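Local coordinates for DUF3218 domain-containing protein (Pseudomonas aeruginosa, PDB 2IGS), which is of unknown function but belongs to the DUF3218 family and combines helix bundles with a small alpha-beta part, at the interface of chains A and B and the interface of chains C and A. Coordinates in Å, arbitrary orientation; residue numbers count along the deposited sequence, not the author numbering. Chains: chain A/B/C, Hypothetical protein.

Contact 1: the interface of chains A and B. Residues chain A 162, 165-166; chain B 28, 30-31, 91-92, 96.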
ATOM      1  N   GLY A 162       5.596  39.864 -31.211  1.00 23.35           N
ATOM      2  CA  GLY A 162       5.180  38.791 -32.117  1.00 22.66           C
ATOM      3  C   GLY A 162       6.036  37.549 -31.993  1.00 22.46           C
ATOM      4  O   GLY A 162       5.510  36.470 -31.703  1.00 22.76           O
ATOM      5  N   GLN A 165       5.591  35.903 -28.658  1.00 20.64           N
ATOM      6  CA  GLN A 165       4.335  35.171 -28.573  1.00 20.62           C
ATOM      7  C   GLN A 165       4.404  33.842 -29.355  1.00 21.13           C
ATOM      8  O   GLN A 165       3.823  32.841 -28.940  1.00 21.42           O
ATOM      9  CB  GLN A 165       3.203  36.061 -29.066  1.00 21.01           C
ATOM     10  CG  GLN A 165       1.847  35.651 -28.610  1.00 19.63           C
ATOM     11  CD  GLN A 165       0.784  36.500 -29.215  1.00 22.05           C
ATOM     12  OE1 GLN A 165      -0.215  36.812 -28.560  1.00 24.02           O
ATOM     13  NE2 GLN A 165       0.973  36.890 -30.481  1.00 21.46           N
ATOM     14  N   ALA A 166       5.148  33.836 -30.466  1.00 20.87           N
ATOM     15  CA  ALA A 166       5.349  32.627 -31.275  1.00 20.40           C
ATOM     16  C   ALA A 166       6.259  31.548 -30.613  1.00 19.95           C
ATOM     17  O   ALA A 166       6.250  30.402 -31.030  1.00 19.37           O
ATOM     18  CB  ALA A 166       5.866  33.005 -32.670  1.00 20.08           C
TER
ATOM     19  N   ASN B  28      -0.768  35.855 -35.824  1.00 17.96           N
ATOM     20  CA  ASN B  28       0.668  35.669 -35.678  1.00 17.65           C
ATOM     21  C   ASN B  28       1.009  34.448 -36.504  1.00 17.96           C
ATOM     22  O   ASN B  28       0.732  33.332 -36.073  1.00 17.88           O
ATOM     23  CB  ASN B  28       1.004  35.434 -34.192  1.00 17.19           C
ATOM     24  CG  ASN B  28       2.494  35.417 -33.897  1.00 16.02           C
ATOM     25  OD1 ASN B  28       3.325  35.150 -34.761  1.00 13.13           O
ATOM     26  ND2 ASN B  28       2.836  35.690 -32.652  1.00 16.15           N
ATOM     27  N   GLY B  30       3.704  33.004 -37.043  1.00 18.71           N
ATOM     28  CA  GLY B  30       4.693  32.150 -36.394  1.00 17.13           C
ATOM     29  C   GLY B  30       4.111  31.288 -35.276  1.00 17.58           C
ATOM     30  O   GLY B  30       4.698  30.282 -34.910  1.00 17.20           O
ATOM     31  N   PHE B  31       2.964  31.689 -34.726  1.00 16.68           N
ATOM     32  CA  PHE B  31       2.308  30.950 -33.656  1.00 17.08           C
ATOM     33  C   PHE B  31       2.042  29.519 -34.131  1.00 17.24           C
ATOM     34  O   PHE B  31       1.461  29.314 -35.196  1.00 18.03           O
ATOM     35  CB  PHE B  31       1.002  31.674 -33.267  1.00 16.16           C
ATOM     36  CG  PHE B  31       0.234  31.018 -32.161  1.00 15.31           C
ATOM     37  CD1 PHE B  31       0.499  31.328 -30.835  1.00 13.65           C
ATOM     38  CD2 PHE B  31      -0.795  30.117 -32.446  1.00 14.21           C
ATOM     39  CE1 PHE B  31      -0.209  30.725 -29.818  1.00 14.15           C
ATOM     40  CE2 PHE B  31      -1.516  29.501 -31.442  1.00 13.24           C
ATOM     41  CZ  PHE B  31      -1.234  29.805 -30.119  1.00 14.39           C
ATOM     42  N   CYS B  91      -6.374  39.083 -30.486  1.00 18.06           N
ATOM     43  CA  CYS B  91      -5.291  38.115 -30.657  1.00 18.91           C
ATOM     44  C   CYS B  91      -4.604  37.824 -29.335  1.00 18.68           C
ATOM     45  O   CYS B  91      -4.555  36.666 -28.897  1.00 18.20           O
ATOM     46  CB  CYS B  91      -4.296  38.600 -31.711  1.00 19.31           C
ATOM     47  SG  CYS B  91      -5.029  38.652 -33.411  1.00 22.11           S
ATOM     48  N   ASN B  92      -4.136  38.893 -28.685  1.00 18.51           N
ATOM     49  CA  ASN B  92      -3.313  38.798 -27.473  1.00 18.65           C
ATOM     50  C   ASN B  92      -4.050  38.557 -26.152  1.00 18.20           C
ATOM     51  O   ASN B  92      -3.427  38.149 -25.186  1.00 18.70           O
ATOM     52  CB  ASN B  92      -2.391  40.019 -27.362  1.00 18.32           C
ATOM     53  CG  ASN B  92      -1.460  40.146 -28.534  1.00 19.14           C
ATOM     54  OD1 ASN B  92      -1.199  39.173 -29.234  1.00 19.76           O
ATOM     55  ND2 ASN B  92      -0.945  41.359 -28.764  1.00 20.85           N
ATOM     56  N   LEU B  96      -5.307  33.781 -28.841  1.00 16.61           N
ATOM     57  CA  LEU B  96      -4.043  33.048 -28.649  1.00 16.04           C
ATOM     58  C   LEU B  96      -3.871  32.503 -27.207  1.00 16.16           C
ATOM     59  O   LEU B  96      -3.480  31.337 -27.022  1.00 14.98           O
ATOM     60  CB  LEU B  96      -2.844  33.874 -29.131  1.00 15.63           C
ATOM     61  CG  LEU B  96      -2.880  34.214 -30.644  1.00 16.08           C
ATOM     62  CD1 LEU B  96      -1.648  34.988 -31.080  1.00 14.77           C
ATOM     63  CD2 LEU B  96      -3.033  32.974 -31.546  1.00 13.18           C
TER
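The short helix 161-166 of chain A, with helical torsions at A:Gly162, A:Gln165 and A:Ala166, lies against an extended residue of chain B, B:Asn28 (phi -162°, psi 102°), and the loop that follows it. In this DUF3218 protein that loop comes just after B:Cys27, which forms a disulfide with B:Cys91; the link ties the loop to helix 63-113 of chain B, which supplies B:Asn92 and B:Leu96. B:Asn28, with CG anti to its backbone N, sends its amide ND2 to the carbonyl O of A:Gly162, 2.9 Å away. The bond is fairly straight, 156° at the hydrogen, and the N-H arrives above the carbonyl plane. Glycine adds no side chain beside the accepted carbonyl. The other branch, B:Asn28 OD1, accepts B:Gly30 N at 3.2 Å and so restrains the amide's rotation. A:Gln165 stretches out past B:Asn28 in the opposite direction, long enough to reach helix 63-113 of chain B. As modelled, its OE1 lies 2.6 Å from B:Asn92 OD1, an acceptor clash, while its NE2 lies 3.1 Å from B:Asn28 ND2, donor facing donor. Turning the A:Gln165 amide over would probably relieve both mismatches. The B:Leu96 side chain crosses that of A:Gln165 at about a right angle, its CD1 3.4 Å from A:Gln165 CD, while CD2 sits over the centre of the B:Phe31 ring. The small A:Ala166 CB fits close to the carbonyl carbon C of B:Gly30, 3.6 Å away.

Contact 2: the interface of chains C and A. Residues chain C 9, 58-59, 61, 63, 66-67; chain A 25-26, 28-29.
One face of the C:Tyr9 ring receives the A:Arg25 methylene CD, offset toward the rim and 3.5 Å from ring atom CZ, in a CH-pi contact. The side chains meet tip to tip, ring and guanidinium planes 63° apart, so the aromatic face is used by the aliphatic part of the arginine. On one face of the guanidinium lies C:Ile58 CG1, toward the rim. The carbonyl O of C:Ile58 sits over that same face, offset toward the NE and NH2 side and 3.1 Å from A:Arg25 NH2; the N-H groups cannot point at it, and any attraction is probably electrostatic. In this patch between two copies of the DUF3218 protein, the C-terminal end of helix 12-27 and the following loop in chain A meet the 3-10 helix 58-60 and the start of helix 63-82 of chain C. Arginine suits its place because its chain can bend, here at chi2 and chi3, carrying the charged end past the tyrosine. A:Pro29 presents a compact ring to the backbone of C:Ser59, its CB 3.3 Å from the C:Ser59 carbonyl O, and crosses C:Gln63 at about a right angle. A water bridges the two chains, 2.7 Å from C:Ser66 OG and 3.0 Å from A:Arg25 O, also meeting C:Ala61 O; the short serine side chain offers its OG to this water. A:Gln26 crosses C:Thr67 nearly at a right angle. Its CG nearly eclipses the backbone N (chi1 1°), an unfavourable arrangement that may reflect strain or the model. The C:Thr67 OG1 hydrogen goes mainly to C:Gln63 O at 2.8 Å; the longer approach to A:Gln26 OE1, 3.5 Å, is at best a weak, shared interaction.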
ATOM      1  N   TYR C   9      14.385  -1.479 -15.750  1.00 24.59           N
ATOM      2  CA  TYR C   9      13.108  -1.931 -15.194  1.00 24.21           C
ATOM      3  C   TYR C   9      12.964  -3.450 -15.157  1.00 23.69           C
ATOM      4  O   TYR C   9      12.712  -4.026 -14.083  1.00 23.47           O
ATOM      5  CB  TYR C   9      11.932  -1.186 -15.863  1.00 25.05           C
ATOM      6  CG  TYR C   9      12.235   0.288 -15.841  1.00 25.74           C
ATOM      7  CD1 TYR C   9      12.023   1.046 -14.679  1.00 27.24           C
ATOM      8  CD2 TYR C   9      12.855   0.908 -16.926  1.00 28.19           C
ATOM      9  CE1 TYR C   9      12.373   2.401 -14.615  1.00 26.09           C
ATOM     10  CE2 TYR C   9      13.215   2.274 -16.874  1.00 28.08           C
ATOM     11  CZ  TYR C   9      12.968   3.013 -15.713  1.00 27.32           C
ATOM     12  OH  TYR C   9      13.310   4.360 -15.658  1.00 27.04           O
ATOM     13  N   ILE C  58       6.725  -2.505 -19.598  1.00 24.65           N
ATOM     14  CA  ILE C  58       7.414  -1.472 -18.817  1.00 25.15           C
ATOM     15  C   ILE C  58       6.740  -0.100 -18.866  1.00 24.68           C
ATOM     16  O   ILE C  58       7.020   0.757 -18.028  1.00 25.46           O
ATOM     17  CB  ILE C  58       8.940  -1.382 -19.124  1.00 25.51           C
ATOM     18  CG1 ILE C  58       9.261  -0.480 -20.334  1.00 25.40           C
ATOM     19  CG2 ILE C  58       9.532  -2.782 -19.235  1.00 26.86           C
ATOM     20  CD1 ILE C  58       8.660  -0.896 -21.650  1.00 27.92           C
ATOM     21  N   SER C  59       5.828   0.088 -19.813  1.00 23.50           N
ATOM     22  CA  SER C  59       5.011   1.292 -19.828  1.00 22.99           C
ATOM     23  C   SER C  59       3.987   1.271 -18.705  1.00 22.90           C
ATOM     24  O   SER C  59       3.327   2.277 -18.458  1.00 23.47           O
ATOM     25  CB  SER C  59       4.338   1.507 -21.183  1.00 22.35           C
ATOM     26  OG  SER C  59       3.328   0.557 -21.419  1.00 21.46           O
ATOM     27  N   ALA C  61       4.999  -0.062 -15.609  1.00 21.81           N
ATOM     28  CA  ALA C  61       5.874  -0.256 -14.439  1.00 21.87           C
ATOM     29  C   ALA C  61       5.387   0.435 -13.158  1.00 21.59           C
ATOM     30  O   ALA C  61       4.786   1.517 -13.209  1.00 21.45           O
ATOM     31  CB  ALA C  61       7.279   0.214 -14.758  1.00 22.34           C
ATOM     32  N   GLN C  63       5.277   2.721 -10.260  1.00 19.68           N
ATOM     33  CA  GLN C  63       5.821   4.051 -10.125  1.00 19.54           C
ATOM     34  C   GLN C  63       6.864   4.255  -9.006  1.00 18.36           C
ATOM     35  O   GLN C  63       7.837   4.973  -9.237  1.00 17.97           O
ATOM     36  CB  GLN C  63       4.685   5.061 -10.027  1.00 19.89           C
ATOM     37  CG  GLN C  63       4.972   6.276 -10.810  1.00 23.65           C
ATOM     38  CD  GLN C  63       3.771   6.768 -11.609  1.00 27.40           C
ATOM     39  OE1 GLN C  63       2.793   7.305 -11.061  1.00 27.52           O
ATOM     40  NE2 GLN C  63       3.864   6.624 -12.920  1.00 28.32           N
ATOM     41  N   SER C  66       9.925   2.507 -10.085  1.00 18.75           N
ATOM     42  CA  SER C  66      10.570   3.303 -11.138  1.00 19.57           C
ATOM     43  C   SER C  66      11.362   4.464 -10.556  1.00 19.38           C
ATOM     44  O   SER C  66      12.423   4.848 -11.062  1.00 20.59           O
ATOM     45  CB  SER C  66       9.541   3.845 -12.131  1.00 19.47           C
ATOM     46  OG  SER C  66       8.913   2.804 -12.853  1.00 21.97           O
ATOM     47  N   THR C  67      10.821   5.031  -9.491  1.00 18.49           N
ATOM     48  CA  THR C  67      11.405   6.148  -8.820  1.00 17.47           C
ATOM     49  C   THR C  67      12.718   5.750  -8.139  1.00 16.96           C
ATOM     50  O   THR C  67      13.692   6.486  -8.207  1.00 16.90           O
ATOM     51  CB  THR C  67      10.394   6.697  -7.818  1.00 17.99           C
ATOM     52  OG1 THR C  67       9.282   7.212  -8.546  1.00 19.38           O
ATOM     53  CG2 THR C  67      10.987   7.812  -6.978  1.00 18.39           C
TER
ATOM     54  N   ARG A  25       9.588   8.903 -16.324  0.50 25.12           N
ATOM     55  CA  ARG A  25       8.968   7.592 -16.099  0.50 25.32           C
ATOM     56  C   ARG A  25       8.254   7.487 -14.744  0.50 25.31           C
ATOM     57  O   ARG A  25       7.226   6.824 -14.655  0.50 25.07           O
ATOM     58  CB  ARG A  25       9.952   6.423 -16.321  0.50 25.39           C
ATOM     59  CG  ARG A  25       9.479   5.081 -15.733  0.50 25.24           C
ATOM     60  CD  ARG A  25       9.718   3.888 -16.656  0.50 26.40           C
ATOM     61  NE  ARG A  25       8.573   3.617 -17.536  0.50 26.47           N
ATOM     62  CZ  ARG A  25       8.602   3.693 -18.867  0.50 27.23           C
ATOM     63  NH1 ARG A  25       9.720   4.015 -19.513  0.50 26.76           N
ATOM     64  NH2 ARG A  25       7.503   3.433 -19.567  0.50 27.57           N
ATOM     65  N   GLN A  26       8.788   8.139 -13.707  1.00 25.48           N
ATOM     66  CA  GLN A  26       8.086   8.193 -12.402  1.00 25.72           C
ATOM     67  C   GLN A  26       6.862   9.084 -12.496  1.00 25.89           C
ATOM     68  O   GLN A  26       5.869   8.835 -11.822  1.00 25.61           O
ATOM     69  CB  GLN A  26       8.914   8.755 -11.255  1.00 25.74           C
ATOM     70  CG  GLN A  26      10.284   9.208 -11.540  1.00 25.59           C
ATOM     71  CD  GLN A  26      10.827  10.074 -10.423  1.00 26.65           C
ATOM     72  OE1 GLN A  26      10.117  10.430  -9.470  1.00 27.09           O
ATOM     73  NE2 GLN A  26      12.102  10.415 -10.528  1.00 28.37           N
ATOM     74  N   ASN A  28       5.089   9.660 -15.364  1.00 27.67           N
ATOM     75  CA  ASN A  28       4.109   9.071 -16.259  1.00 28.32           C
ATOM     76  C   ASN A  28       4.833   8.062 -17.135  1.00 28.46           C
ATOM     77  O   ASN A  28       5.605   8.452 -18.016  1.00 27.63           O
ATOM     78  CB  ASN A  28       3.458  10.165 -17.118  1.00 28.35           C
ATOM     79  CG  ASN A  28       2.333   9.644 -17.993  1.00 29.09           C
ATOM     80  OD1 ASN A  28       1.752   8.587 -17.734  1.00 28.21           O
ATOM     81  ND2 ASN A  28       2.021  10.398 -19.044  1.00 29.17           N
ATOM     82  N   PRO A  29       4.599   6.756 -16.889  1.00 28.61           N
ATOM     83  CA  PRO A  29       5.310   5.745 -17.669  1.00 28.57           C
ATOM     84  C   PRO A  29       4.677   5.565 -19.054  1.00 28.38           C
ATOM     85  O   PRO A  29       5.231   4.852 -19.896  1.00 28.47           O
ATOM     86  CB  PRO A  29       5.191   4.482 -16.812  1.00 28.46           C
ATOM     87  CG  PRO A  29       3.960   4.683 -15.987  1.00 28.86           C
ATOM     88  CD  PRO A  29       3.664   6.161 -15.917  1.00 28.84           C
TER
HETATM   89  O   HOH W   1       6.682   4.136 -13.483  1.00 35.93           O

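Chain A takes part in both patches, whose C-alpha centres are about 36 Å apart: through helix 161-166 in contact 1 and the end of helix 12-27 with the loop beyond in contact 2. The loop region recurs, with B:Asn28 used in contact 1, whereas A:Asn28 has no surface hidden by chain C in contact 2. Helices 63-113 of chain B and 63-82 of chain C begin at the same residue but serve at different places, 92 and 96 against 63, 66 and 67. Neither interface is an exact two-fold, and the structure alone does not show whether the eight-chain assembly is biological.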